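Local coordinates for protein acyl-coenzyme A oxidase acox-1.1 (Caenorhabditis elegans, PDB 5K3H) that catalyses the FAD-dependent desaturation of acyl-CoA thioesters to (2E)-enoyl-CoA with release of hydrogen peroxide, the first step of peroxisomal beta-oxidation, at residues A200-H205 / G251-N256; M219-D224 / K229-I234; R446-S451 / R533-H538; A452-S457 / S461-L466. All blocks are in the same frame, centred on the assembly; numbering follows the deposited sequence.

Followed from the N terminus, the chain closes two pairs of nested loops, one after the other. Contact 1 joins strand 199-208 to strand 251-255 and so closes a loop rich in strand; contact 2, between 219-224 and 229-234, is nested within it and shapes the turn that leads out of strand 211-221. These two touch, and together they tie the mixed sheet to the three-stranded antiparallel sheet. Contact 3, its centre about 35 Å from that of contact 1, crosses helix 437-456 with helix 520-553. Nested inside its loop, contact 4 folds the chain back on the end of helix 437-456, which both contacts share.

Contact 1. Residues A200-H205 / G251-N256; sequences AVVVAH and GFLGFN
The backbone N of Phe255 is hydrogen-bonded to OG1 of Thr180, and from this held position its ring reaches across to Val202 of the strand that runs through 200-205. The meeting itself is wholly apolar. CG1 of Val202 lies 4.0 Å from Phe255 CZ and about equally far from CE2, so the methyl sits by the outer end of the ring, each side chain pointing at the other from its own strand. With CG1 anti to the backbone N (chi1 174°), the second methyl, CG2, is left to serve both neighbours: it is 4.2 Å from Phe255 CZ and 4.2 Å from Leu253 CD2. One valine thus touches two residues two positions apart, on the same face of strand 251-255. In the beta domain of this acyl-CoA oxidase, such contacts pack one sheet on another: strand 199-208 belongs to the mixed sheet, strand 251-255 to a three-stranded antiparallel one, and the CA atoms of Val202 and Leu253 stay 9.8 Å apart, far beyond backbone pairing. All three touching residues are buried. Ile234, at the start of strand 234-238, packs on both Leu253 and Phe255. Val202 also touches Ala150, a residue of the FAD site shared between the dimer partners, while Phe252 meets Phe641 of the second subunit edge-to-face.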
loop_
_atom_site.group_PDB
_atom_site.type_symbol
_atom_site.label_atom_id
_atom_site.label_comp_id
_atom_site.label_asym_id
_atom_site.label_seq_id
_atom_site.Cartn_x
_atom_site.Cartn_y
_atom_site.Cartn_z
ATOM N N ALA B 200 2.421 32.562 -7.074
ATOM C CA ALA B 200 2.159 31.330 -7.815
ATOM C C ALA B 200 2.005 31.630 -9.296
ATOM O O ALA B 200 1.507 32.685 -9.682
ATOM C CB ALA B 200 0.899 30.618 -7.308
ATOM N N VAL B 201 2.423 30.692 -10.133
ATOM C CA VAL B 201 1.990 30.703 -11.525
ATOM C C VAL B 201 0.656 29.959 -11.564
ATOM O O VAL B 201 0.580 28.780 -11.205
ATOM C CB VAL B 201 3.031 30.055 -12.453
ATOM C CG1 VAL B 201 2.500 29.986 -13.884
ATOM C CG2 VAL B 201 4.382 30.795 -12.396
ATOM N N VAL B 202 -0.396 30.635 -12.005
ATOM C CA VAL B 202 -1.762 30.136 -11.892
ATOM C C VAL B 202 -2.303 29.879 -13.290
ATOM O O VAL B 202 -2.117 30.700 -14.199
ATOM C CB VAL B 202 -2.647 31.131 -11.126
ATOM C CG1 VAL B 202 -4.109 30.688 -11.124
ATOM C CG2 VAL B 202 -2.125 31.282 -9.711
ATOM N N VAL B 203 -2.948 28.723 -13.472
ATOM C CA VAL B 203 -3.563 28.364 -14.744
ATOM C C VAL B 203 -5.046 28.700 -14.678
ATOM O O VAL B 203 -5.729 28.355 -13.707
ATOM C CB VAL B 203 -3.328 26.884 -15.081
ATOM C CG1 VAL B 203 -3.923 26.566 -16.426
ATOM C CG2 VAL B 203 -1.843 26.588 -15.098
ATOM N N ALA B 204 -5.540 29.381 -15.710
ATOM C CA ALA B 204 -6.907 29.875 -15.753
ATOM C C ALA B 204 -7.321 30.038 -17.209
ATOM O O ALA B 204 -6.485 30.288 -18.081
ATOM C CB ALA B 204 -7.042 31.209 -15.004
ATOM N N HIS B 205 -8.622 29.924 -17.456
ATOM C CA HIS B 205 -9.166 30.150 -18.786
ATOM C C HIS B 205 -9.232 31.635 -19.108
ATOM O O HIS B 205 -9.846 32.407 -18.362
ATOM C CB HIS B 205 -10.557 29.536 -18.887
ATOM C CG HIS B 205 -10.547 28.057 -19.103
ATOM N ND1 HIS B 205 -11.664 27.358 -19.511
ATOM C CD2 HIS B 205 -9.549 27.150 -19.001
ATOM C CE1 HIS B 205 -11.354 26.081 -19.635
ATOM N NE2 HIS B 205 -10.076 25.932 -19.338
ATOM N N GLY B 251 -2.257 23.317 -0.795
ATOM C CA GLY B 251 -3.178 24.393 -0.511
ATOM C C GLY B 251 -4.373 24.495 -1.438
ATOM O O GLY B 251 -4.386 23.967 -2.545
ATOM N N PHE B 252 -5.366 25.247 -0.966
ATOM C CA PHE B 252 -6.463 25.757 -1.779
ATOM C C PHE B 252 -6.294 27.254 -2.021
ATOM O O PHE B 252 -5.614 27.953 -1.265
ATOM C CB PHE B 252 -7.835 25.497 -1.133
ATOM C CG PHE B 252 -8.020 26.121 0.232
ATOM C CD1 PHE B 252 -8.405 27.447 0.370
ATOM C CD2 PHE B 252 -7.857 25.358 1.388
ATOM C CE1 PHE B 252 -8.597 28.008 1.638
ATOM C CE2 PHE B 252 -8.044 25.921 2.655
ATOM C CZ PHE B 252 -8.416 27.240 2.775
ATOM N N LEU B 253 -6.927 27.737 -3.096
ATOM C CA LEU B 253 -6.799 29.122 -3.522
ATOM C C LEU B 253 -8.029 29.551 -4.297
ATOM O O LEU B 253 -8.369 28.929 -5.313
ATOM C CB LEU B 253 -5.559 29.316 -4.400
ATOM C CG LEU B 253 -5.335 30.648 -5.126
ATOM C CD1 LEU B 253 -5.176 31.811 -4.151
ATOM C CD2 LEU B 253 -4.129 30.539 -6.052
ATOM N N GLY B 254 -8.648 30.643 -3.850
ATOM C CA GLY B 254 -9.766 31.232 -4.556
ATOM C C GLY B 254 -9.560 32.720 -4.749
ATOM O O GLY B 254 -8.914 33.389 -3.945
ATOM N N PHE B 255 -10.095 33.228 -5.853
ATOM C CA PHE B 255 -10.005 34.637 -6.218
ATOM C C PHE B 255 -11.404 35.236 -6.237
ATOM O O PHE B 255 -12.334 34.636 -6.804
ATOM C CB PHE B 255 -9.389 34.822 -7.595
ATOM C CG PHE B 255 -8.084 34.127 -7.771
ATOM C CD1 PHE B 255 -6.906 34.700 -7.291
ATOM C CD2 PHE B 255 -8.028 32.898 -8.425
ATOM C CE1 PHE B 255 -5.689 34.064 -7.451
ATOM C CE2 PHE B 255 -6.815 32.242 -8.594
ATOM C CZ PHE B 255 -5.641 32.824 -8.109
ATOM N N ASN B 256 -11.545 36.424 -5.647
ATOM C CA ASN B 256 -12.777 37.223 -5.734
ATOM C C ASN B 256 -12.469 38.445 -6.595
ATOM O O ASN B 256 -12.065 39.490 -6.086
ATOM C CB ASN B 256 -13.273 37.625 -4.342
ATOM C CG ASN B 256 -14.625 38.327 -4.374
ATOM O OD1 ASN B 256 -15.336 38.300 -5.391
ATOM N ND2 ASN B 256 -15.020 38.915 -3.226
#

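Contact 2. Residues M219-D224 / K229-I234; sequences MVPLRD and KPLPGI
Arg223 and Pro230 form a single antiparallel bridge, their CA atoms 4.3 Å apart, as a non-hydrogen-bonded pair whose neighbours carry the bonds. Leu231 N gives a nearly straight one to Leu222 O (3.0 Å, 175° at the hydrogen), and Asp224 N binds Lys229 O at 2.9 Å in the carbonyl plane. Pro230 makes no N-H bond at this bridge, so its lack of an N-H costs the pairing nothing. Lys229 O also meets the CA-H of Arg223, at 3.1 Å from CA. Immediately beyond, residues Leu231 to Ile234 make a type II turn, in which Gly233 adopts a conformation where a side chain would collide with the preceding carbonyl.

Leu231 is the main apolar partner. Its CG stands anti to the carbonyl carbon (chi1 -67°), which sends the branch toward 219-224: CD1 rests 3.8 Å from Pro221 CB, and CD2 reaches 3.7 Å from Asp224 N. An alanine here would keep the backbone bond but is likely to open a gap beside Pro221 and Asp224. The extended Arg223 runs alongside Pro230, pointing the same way, with Pro230 CG over one face of the guanidinium. This group is fixed by His228 O at NH1 and Gly194 O at NH2, whereas Asp224 OD1 accepts from the backbone N of Lys226 and Thr227. Between strands 211-221 and 234-238, the hairpin-like turn leans by Leu231 and Ile234 on Tyr258 of strand 258-261, and Leu222 and Ile234 reach Leu253 of strand 251-255.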
loop_
_atom_site.group_PDB
_atom_site.type_symbol
_atom_site.label_atom_id
_atom_site.label_comp_id
_atom_site.label_asym_id
_atom_site.label_seq_id
_atom_site.Cartn_x
_atom_site.Cartn_y
_atom_site.Cartn_z
ATOM N N MET B 219 1.455 35.139 -13.683
ATOM C CA MET B 219 2.146 35.372 -12.426
ATOM C C MET B 219 1.172 36.067 -11.490
ATOM O O MET B 219 0.550 37.058 -11.871
ATOM C CB MET B 219 3.406 36.215 -12.647
ATOM C CG MET B 219 4.162 36.537 -11.369
ATOM S SD MET B 219 4.728 35.052 -10.488
ATOM C CE MET B 219 6.093 34.606 -11.532
ATOM N N VAL B 220 0.986 35.513 -10.288
ATOM C CA VAL B 220 -0.022 35.992 -9.354
ATOM C C VAL B 220 0.586 36.194 -7.970
ATOM O O VAL B 220 1.080 35.236 -7.368
ATOM C CB VAL B 220 -1.231 35.044 -9.259
ATOM C CG1 VAL B 220 -2.292 35.628 -8.331
ATOM C CG2 VAL B 220 -1.816 34.783 -10.626
ATOM N N PRO B 221 0.622 37.423 -7.441
ATOM C CA PRO B 221 0.969 37.603 -6.025
ATOM C C PRO B 221 -0.167 37.146 -5.140
ATOM O O PRO B 221 -1.336 37.462 -5.388
ATOM C CB PRO B 221 1.207 39.109 -5.886
ATOM C CG PRO B 221 0.532 39.725 -7.034
ATOM C CD PRO B 221 0.440 38.709 -8.143
ATOM N N LEU B 222 0.193 36.416 -4.089
ATOM C CA LEU B 222 -0.769 35.806 -3.181
ATOM C C LEU B 222 -0.791 36.441 -1.806
ATOM O O LEU B 222 -1.860 36.573 -1.217
ATOM C CB LEU B 222 -0.458 34.312 -3.008
ATOM C CG LEU B 222 -0.275 33.503 -4.278
ATOM C CD1 LEU B 222 0.208 32.098 -3.906
ATOM C CD2 LEU B 222 -1.579 33.501 -5.055
ATOM N N ARG B 223 0.376 36.778 -1.267
ATOM C CA ARG B 223 0.522 37.325 0.072
ATOM C C ARG B 223 1.451 38.529 0.025
ATOM O O ARG B 223 2.320 38.636 -0.846
ATOM C CB ARG B 223 1.082 36.289 1.056
ATOM C CG ARG B 223 0.171 35.102 1.304
ATOM C CD ARG B 223 0.920 33.988 2.028
ATOM N NE ARG B 223 0.071 32.837 2.328
ATOM C CZ ARG B 223 -0.588 32.654 3.470
ATOM N NH1 ARG B 223 -0.487 33.550 4.448
ATOM N NH2 ARG B 223 -1.337 31.567 3.636
ATOM N N ASP B 224 1.226 39.454 0.952
ATOM C CA ASP B 224 2.081 40.625 1.078
ATOM C C ASP B 224 3.514 40.220 1.400
ATOM O O ASP B 224 3.751 39.387 2.276
ATOM C CB ASP B 224 1.535 41.542 2.158
ATOM C CG ASP B 224 2.372 42.783 2.331
ATOM O OD1 ASP B 224 3.183 42.836 3.296
ATOM O OD2 ASP B 224 2.217 43.692 1.485
ATOM N N LYS B 229 0.595 38.282 4.812
ATOM C CA LYS B 229 -0.820 37.972 4.951
ATOM C C LYS B 229 -1.477 37.904 3.568
ATOM O O LYS B 229 -0.949 38.463 2.590
ATOM C CB LYS B 229 -1.512 39.030 5.808
ATOM C CG LYS B 229 -1.022 39.073 7.235
ATOM C CD LYS B 229 -1.521 40.327 7.937
ATOM C CE LYS B 229 -1.023 40.383 9.381
ATOM N NZ LYS B 229 -1.566 41.535 10.166
ATOM N N PRO B 230 -2.608 37.213 3.429
ATOM C CA PRO B 230 -3.234 37.087 2.103
ATOM C C PRO B 230 -3.696 38.433 1.568
ATOM O O PRO B 230 -4.372 39.183 2.268
ATOM C CB PRO B 230 -4.425 36.155 2.364
ATOM C CG PRO B 230 -4.036 35.374 3.587
ATOM C CD PRO B 230 -3.181 36.286 4.418
ATOM N N LEU B 231 -3.380 38.712 0.296
ATOM C CA LEU B 231 -3.787 39.958 -0.349
ATOM C C LEU B 231 -5.309 40.009 -0.545
ATOM O O LEU B 231 -5.979 38.976 -0.539
ATOM C CB LEU B 231 -3.066 40.128 -1.688
ATOM C CG LEU B 231 -1.549 40.344 -1.591
ATOM C CD1 LEU B 231 -0.866 40.372 -2.949
ATOM C CD2 LEU B 231 -1.245 41.621 -0.812
ATOM N N PRO B 232 -5.890 41.211 -0.671
ATOM C CA PRO B 232 -7.357 41.302 -0.765
ATOM C C PRO B 232 -7.911 40.533 -1.956
ATOM O O PRO B 232 -7.392 40.610 -3.069
ATOM C CB PRO B 232 -7.614 42.812 -0.883
ATOM C CG PRO B 232 -6.447 43.431 -0.254
ATOM C CD PRO B 232 -5.280 42.555 -0.612
ATOM N N GLY B 233 -8.975 39.779 -1.704
ATOM C CA GLY B 233 -9.582 38.954 -2.720
ATOM C C GLY B 233 -8.994 37.572 -2.826
ATOM O O GLY B 233 -9.412 36.810 -3.712
ATOM N N ILE B 234 -8.021 37.239 -1.976
ATOM C CA ILE B 234 -7.329 35.954 -1.996
ATOM C C ILE B 234 -7.811 35.111 -0.824
ATOM O O ILE B 234 -7.591 35.476 0.340
ATOM C CB ILE B 234 -5.811 36.142 -1.929
ATOM C CG1 ILE B 234 -5.340 36.884 -3.182
ATOM C CG2 ILE B 234 -5.110 34.820 -1.717
ATOM C CD1 ILE B 234 -5.484 36.108 -4.454
#

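Contact 3. Residues R446-S451 / R533-H538; sequences RYLVKS and RASRLH
Leu448 sets a methyl over one face of the imidazole of His538: CD2 stands 3.9 Å from the ring centroid and only 12° off the normal, a CH-pi contact. Its nearest ring atom is ND1, at 3.8 Å. The ring is presented by its first torsion, CG anti to the backbone N (chi1 170°), and its rotation is probably steadied by the hydrogen bond between ND1 and the hydroxyl of Tyr469, so a polar atom under the methyl is satisfied from elsewhere.

The other branch of Leu448 turns to the backbone of the crossing helix. CD1 lies 3.8 Å from Ala534 O and equally far from Ser535 CA. A single leucine thus spans a helical turn, from Ala534 to His538. Were Leu448 cut back to an alanine, the face of His538 would probably lose its methyl cover and a gap open beside Ala534 and Ser535. The Ser535 hydroxyl lies within bonding distance of both Leu531 O and Leu441 O, which must share its one proton. Within helix 437-456, Tyr447 O accepts both Ser451 OG (2.8 Å) and Ser451 N, from opposite faces of its plane.

The two short helical segments cross at a right angle (90°), their axes 10.1 Å apart. Arg533 to Arg536 belong to the ATP site shared between the dimer partners, so the crossed helix also contributes to that site. The contact joins the C-alpha1 region to the C-terminal oxidase region within the all-helical part of the fold, where helix 489-515 packs on Val449 and Ala534, and helix 382-408 on Tyr447 and Arg536.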
loop_
_atom_site.group_PDB
_atom_site.type_symbol
_atom_site.label_atom_id
_atom_site.label_comp_id
_atom_site.label_asym_id
_atom_site.label_seq_id
_atom_site.Cartn_x
_atom_site.Cartn_y
_atom_site.Cartn_z
ATOM N N ARG B 446 -4.280 6.043 -27.268
ATOM C CA ARG B 446 -4.655 6.750 -28.496
ATOM C C ARG B 446 -3.548 6.665 -29.536
ATOM O O ARG B 446 -3.813 6.423 -30.723
ATOM C CB ARG B 446 -5.014 8.211 -28.188
ATOM C CG ARG B 446 -6.297 8.380 -27.359
ATOM C CD ARG B 446 -6.985 9.726 -27.602
ATOM N NE ARG B 446 -8.347 9.741 -27.045
ATOM C CZ ARG B 446 -9.441 9.283 -27.675
ATOM N NH1 ARG B 446 -9.360 8.776 -28.901
ATOM N NH2 ARG B 446 -10.629 9.330 -27.080
ATOM N N TYR B 447 -2.299 6.837 -29.094
ATOM C CA TYR B 447 -1.152 6.755 -29.985
ATOM C C TYR B 447 -0.929 5.338 -30.508
ATOM O O TYR B 447 -0.522 5.160 -31.659
ATOM C CB TYR B 447 0.078 7.278 -29.256
ATOM C CG TYR B 447 1.359 7.114 -30.020
ATOM C CD1 TYR B 447 1.620 7.891 -31.127
ATOM C CD2 TYR B 447 2.330 6.206 -29.599
ATOM C CE1 TYR B 447 2.799 7.752 -31.829
ATOM C CE2 TYR B 447 3.511 6.062 -30.278
ATOM C CZ TYR B 447 3.735 6.844 -31.396
ATOM O OH TYR B 447 4.902 6.719 -32.103
ATOM N N LEU B 448 -1.128 4.321 -29.674
ATOM C CA LEU B 448 -0.974 2.957 -30.179
ATOM C C LEU B 448 -2.100 2.588 -31.134
ATOM O O LEU B 448 -1.882 1.823 -32.077
ATOM C CB LEU B 448 -0.909 1.945 -29.032
ATOM C CG LEU B 448 0.303 1.939 -28.099
ATOM C CD1 LEU B 448 0.009 0.975 -26.979
ATOM C CD2 LEU B 448 1.605 1.600 -28.819
ATOM N N VAL B 449 -3.308 3.114 -30.910
ATOM C CA VAL B 449 -4.414 2.856 -31.829
ATOM C C VAL B 449 -4.175 3.541 -33.175
ATOM O O VAL B 449 -4.430 2.955 -34.235
ATOM C CB VAL B 449 -5.744 3.284 -31.192
ATOM C CG1 VAL B 449 -6.821 3.339 -32.234
ATOM C CG2 VAL B 449 -6.123 2.300 -30.123
ATOM N N LYS B 450 -3.703 4.791 -33.156
ATOM C CA LYS B 450 -3.295 5.457 -34.391
ATOM C C LYS B 450 -2.220 4.656 -35.122
ATOM O O LYS B 450 -2.172 4.644 -36.360
ATOM C CB LYS B 450 -2.767 6.852 -34.088
ATOM C CG LYS B 450 -2.175 7.522 -35.310
ATOM C CD LYS B 450 -1.357 8.762 -34.929
ATOM C CE LYS B 450 0.146 8.399 -34.858
ATOM N NZ LYS B 450 1.002 9.545 -34.423
ATOM N N SER B 451 -1.294 4.051 -34.368
ATOM C CA SER B 451 -0.253 3.213 -34.963
ATOM C C SER B 451 -0.813 1.885 -35.499
ATOM O O SER B 451 -0.315 1.354 -36.502
ATOM C CB SER B 451 0.859 2.984 -33.936
ATOM O OG SER B 451 1.348 4.238 -33.477
ATOM N N ARG B 533 -4.289 -2.351 -21.153
ATOM C CA ARG B 533 -3.396 -3.503 -21.135
ATOM C C ARG B 533 -2.324 -3.376 -22.211
ATOM O O ARG B 533 -1.147 -3.673 -21.968
ATOM C CB ARG B 533 -4.203 -4.793 -21.314
ATOM C CG ARG B 533 -5.028 -5.177 -20.093
ATOM C CD ARG B 533 -5.947 -6.399 -20.306
ATOM N NE ARG B 533 -6.614 -6.723 -19.038
ATOM C CZ ARG B 533 -7.752 -7.393 -18.913
ATOM N NH1 ARG B 533 -8.385 -7.842 -19.990
ATOM N NH2 ARG B 533 -8.264 -7.605 -17.707
ATOM N N ALA B 534 -2.714 -2.912 -23.401
ATOM C CA ALA B 534 -1.762 -2.732 -24.488
ATOM C C ALA B 534 -0.729 -1.661 -24.159
ATOM O O ALA B 534 0.460 -1.810 -24.484
ATOM C CB ALA B 534 -2.514 -2.368 -25.755
ATOM N N SER B 535 -1.172 -0.558 -23.546
ATOM C CA SER B 535 -0.262 0.532 -23.218
ATOM C C SER B 535 0.789 0.083 -22.210
ATOM O O SER B 535 1.956 0.492 -22.287
ATOM C CB SER B 535 -1.059 1.724 -22.680
ATOM O OG SER B 535 -2.117 2.078 -23.554
ATOM N N ARG B 536 0.379 -0.738 -21.239
ATOM C CA ARG B 536 1.304 -1.279 -20.241
ATOM C C ARG B 536 2.313 -2.251 -20.859
ATOM O O ARG B 536 3.504 -2.218 -20.535
ATOM C CB ARG B 536 0.512 -1.974 -19.130
ATOM C CG ARG B 536 -0.297 -1.032 -18.264
ATOM C CD ARG B 536 -0.777 -1.712 -16.984
ATOM N NE ARG B 536 -1.879 -0.987 -16.370
ATOM C CZ ARG B 536 -3.159 -1.309 -16.516
ATOM N NH1 ARG B 536 -3.481 -2.373 -17.228
ATOM N NH2 ARG B 536 -4.112 -0.578 -15.945
ATOM N N LEU B 537 1.850 -3.172 -21.705
ATOM C CA LEU B 537 2.785 -4.112 -22.318
ATOM C C LEU B 537 3.817 -3.372 -23.162
ATOM O O LEU B 537 5.004 -3.702 -23.147
ATOM C CB LEU B 537 2.014 -5.144 -23.145
ATOM C CG LEU B 537 1.126 -6.118 -22.350
ATOM C CD1 LEU B 537 0.219 -6.886 -23.269
ATOM C CD2 LEU B 537 1.983 -7.093 -21.525
ATOM N N HIS B 538 3.382 -2.349 -23.883
ATOM C CA HIS B 538 4.301 -1.559 -24.687
ATOM C C HIS B 538 5.326 -0.856 -23.802
ATOM O O HIS B 538 6.534 -0.866 -24.094
ATOM C CB HIS B 538 3.479 -0.569 -25.510
ATOM C CG HIS B 538 4.293 0.461 -26.216
ATOM N ND1 HIS B 538 4.872 0.231 -27.449
ATOM C CD2 HIS B 538 4.582 1.746 -25.889
ATOM C CE1 HIS B 538 5.503 1.324 -27.838
ATOM N NE2 HIS B 538 5.337 2.259 -26.914
#

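Contact 4. Residues A452-S457 / S461-L466; sequences AALVKS and SQLGPL
Apolar contacts carry most of this meeting, and Leu463 is their focus. Its CD1 sits 3.7 Å from Val455 CG2, while CD2 lies 4.1 Å from Leu454 CD1, so the two branches of one leucine serve successive residues of the helix. Leu454 and Leu463 run alongside one another with their ends pointing opposite ways. Val455 offers CG2 because its CG1 is anti to the backbone N (chi1 173°), which leaves the second methyl anti to the carbonyl carbon. CD2 of Leu463 also packs on Ser451, one turn earlier.

What follows the helix is a compact return: the chain leaves helix 437-456 near Ser457, passes through a 3-10 segment that ends at 462 and turns back on the C-terminal end of the helix at the protein surface.

A mixed contact comes from Gln462, whose side chain lies roughly perpendicular to that of Leu454. Its amide oxygen OE1 approaches Leu454 CD2 to 3.6 Å, a van der Waals touch, and its CB lies beside CD1.

Within the helix end, Ala453 O takes hydrogen bonds from Ser457 OG at 3.0 Å and Ser457 N at 3.2 Å, the two donors arriving from opposite faces of the carbonyl plane. Farther along the returning chain, Pro465 touches Asp382 and Leu466 packs on Leu386 of helix 382-408; Ala452, on the helix itself, packs against Leu504 and Ala507 of helix 489-515.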
loop_
_atom_site.group_PDB
_atom_site.type_symbol
_atom_site.label_atom_id
_atom_site.label_comp_id
_atom_site.label_asym_id
_atom_site.label_seq_id
_atom_site.Cartn_x
_atom_site.Cartn_y
_atom_site.Cartn_z
ATOM N N ALA B 452 -1.799 1.298 -34.808
ATOM C CA ALA B 452 -2.458 0.106 -35.333
ATOM C C ALA B 452 -3.200 0.418 -36.628
ATOM O O ALA B 452 -3.284 -0.432 -37.522
ATOM C CB ALA B 452 -3.421 -0.474 -34.298
ATOM N N ALA B 453 -3.766 1.625 -36.737
ATOM C CA ALA B 453 -4.455 2.031 -37.962
ATOM C C ALA B 453 -3.492 2.129 -39.144
ATOM O O ALA B 453 -3.841 1.740 -40.267
ATOM C CB ALA B 453 -5.180 3.356 -37.748
ATOM N N LEU B 454 -2.285 2.665 -38.919
ATOM C CA LEU B 454 -1.279 2.679 -39.977
ATOM C C LEU B 454 -0.975 1.268 -40.458
ATOM O O LEU B 454 -0.931 1.010 -41.667
ATOM C CB LEU B 454 0.007 3.357 -39.503
ATOM C CG LEU B 454 0.068 4.864 -39.238
ATOM C CD1 LEU B 454 1.423 5.235 -38.692
ATOM C CD2 LEU B 454 -0.141 5.596 -40.529
ATOM N N VAL B 455 -0.774 0.335 -39.521
ATOM C CA VAL B 455 -0.426 -1.036 -39.893
ATOM C C VAL B 455 -1.529 -1.653 -40.742
ATOM O O VAL B 455 -1.272 -2.179 -41.831
ATOM C CB VAL B 455 -0.136 -1.890 -38.644
ATOM C CG1 VAL B 455 0.049 -3.353 -39.037
ATOM C CG2 VAL B 455 1.101 -1.378 -37.914
ATOM N N LYS B 456 -2.777 -1.580 -40.268
ATOM C CA LYS B 456 -3.883 -2.224 -40.975
ATOM C C LYS B 456 -4.015 -1.699 -42.400
ATOM O O LYS B 456 -4.318 -2.465 -43.325
ATOM C CB LYS B 456 -5.198 -2.030 -40.212
ATOM C CG LYS B 456 -6.421 -2.510 -40.987
ATOM C CD LYS B 456 -7.752 -2.153 -40.313
ATOM C CE LYS B 456 -8.066 -3.072 -39.133
ATOM N NZ LYS B 456 -9.455 -2.837 -38.622
ATOM N N SER B 457 -3.779 -0.406 -42.604
ATOM C CA SER B 457 -3.977 0.220 -43.905
ATOM C C SER B 457 -2.729 0.188 -44.783
ATOM O O SER B 457 -2.663 0.938 -45.761
ATOM C CB SER B 457 -4.476 1.656 -43.726
ATOM O OG SER B 457 -3.489 2.458 -43.125
ATOM N N SER B 461 5.436 1.298 -42.875
ATOM C CA SER B 461 6.680 2.033 -43.046
ATOM C C SER B 461 6.623 3.418 -42.423
ATOM O O SER B 461 7.679 4.008 -42.194
ATOM C CB SER B 461 7.020 2.149 -44.534
ATOM O OG SER B 461 6.091 2.998 -45.192
ATOM N N GLN B 462 5.428 3.926 -42.092
ATOM C CA GLN B 462 5.308 5.261 -41.512
ATOM C C GLN B 462 5.422 5.279 -39.988
ATOM O O GLN B 462 5.384 6.364 -39.393
ATOM C CB GLN B 462 3.976 5.909 -41.923
ATOM C CG GLN B 462 3.856 6.081 -43.427
ATOM C CD GLN B 462 2.640 6.873 -43.875
ATOM O OE1 GLN B 462 1.776 7.239 -43.077
ATOM N NE2 GLN B 462 2.539 7.086 -45.181
ATOM N N LEU B 463 5.618 4.118 -39.361
ATOM C CA LEU B 463 5.681 4.012 -37.909
ATOM C C LEU B 463 6.990 4.590 -37.377
ATOM O O LEU B 463 8.057 4.386 -37.959
ATOM C CB LEU B 463 5.561 2.547 -37.498
ATOM C CG LEU B 463 4.233 1.812 -37.688
ATOM C CD1 LEU B 463 4.431 0.296 -37.689
ATOM C CD2 LEU B 463 3.281 2.187 -36.582
ATOM N N GLY B 464 6.901 5.326 -36.266
ATOM C CA GLY B 464 8.077 5.783 -35.547
ATOM C C GLY B 464 8.926 4.642 -35.018
ATOM O O GLY B 464 8.492 3.489 -34.976
ATOM N N PRO B 465 10.170 4.931 -34.626
ATOM C CA PRO B 465 11.062 3.831 -34.205
ATOM C C PRO B 465 10.604 3.086 -32.961
ATOM O O PRO B 465 10.783 1.866 -32.881
ATOM C CB PRO B 465 12.407 4.542 -33.983
ATOM C CG PRO B 465 12.078 5.980 -33.803
ATOM C CD PRO B 465 10.858 6.232 -34.642
ATOM N N LEU B 466 10.018 3.774 -31.983
ATOM C CA LEU B 466 9.570 3.118 -30.760
ATOM C C LEU B 466 8.325 2.263 -30.985
ATOM O O LEU B 466 7.918 1.501 -30.098
ATOM C CB LEU B 466 9.326 4.175 -29.691
ATOM C CG LEU B 466 10.566 5.007 -29.344
ATOM C CD1 LEU B 466 10.264 6.068 -28.294
ATOM C CD2 LEU B 466 11.683 4.085 -28.887
#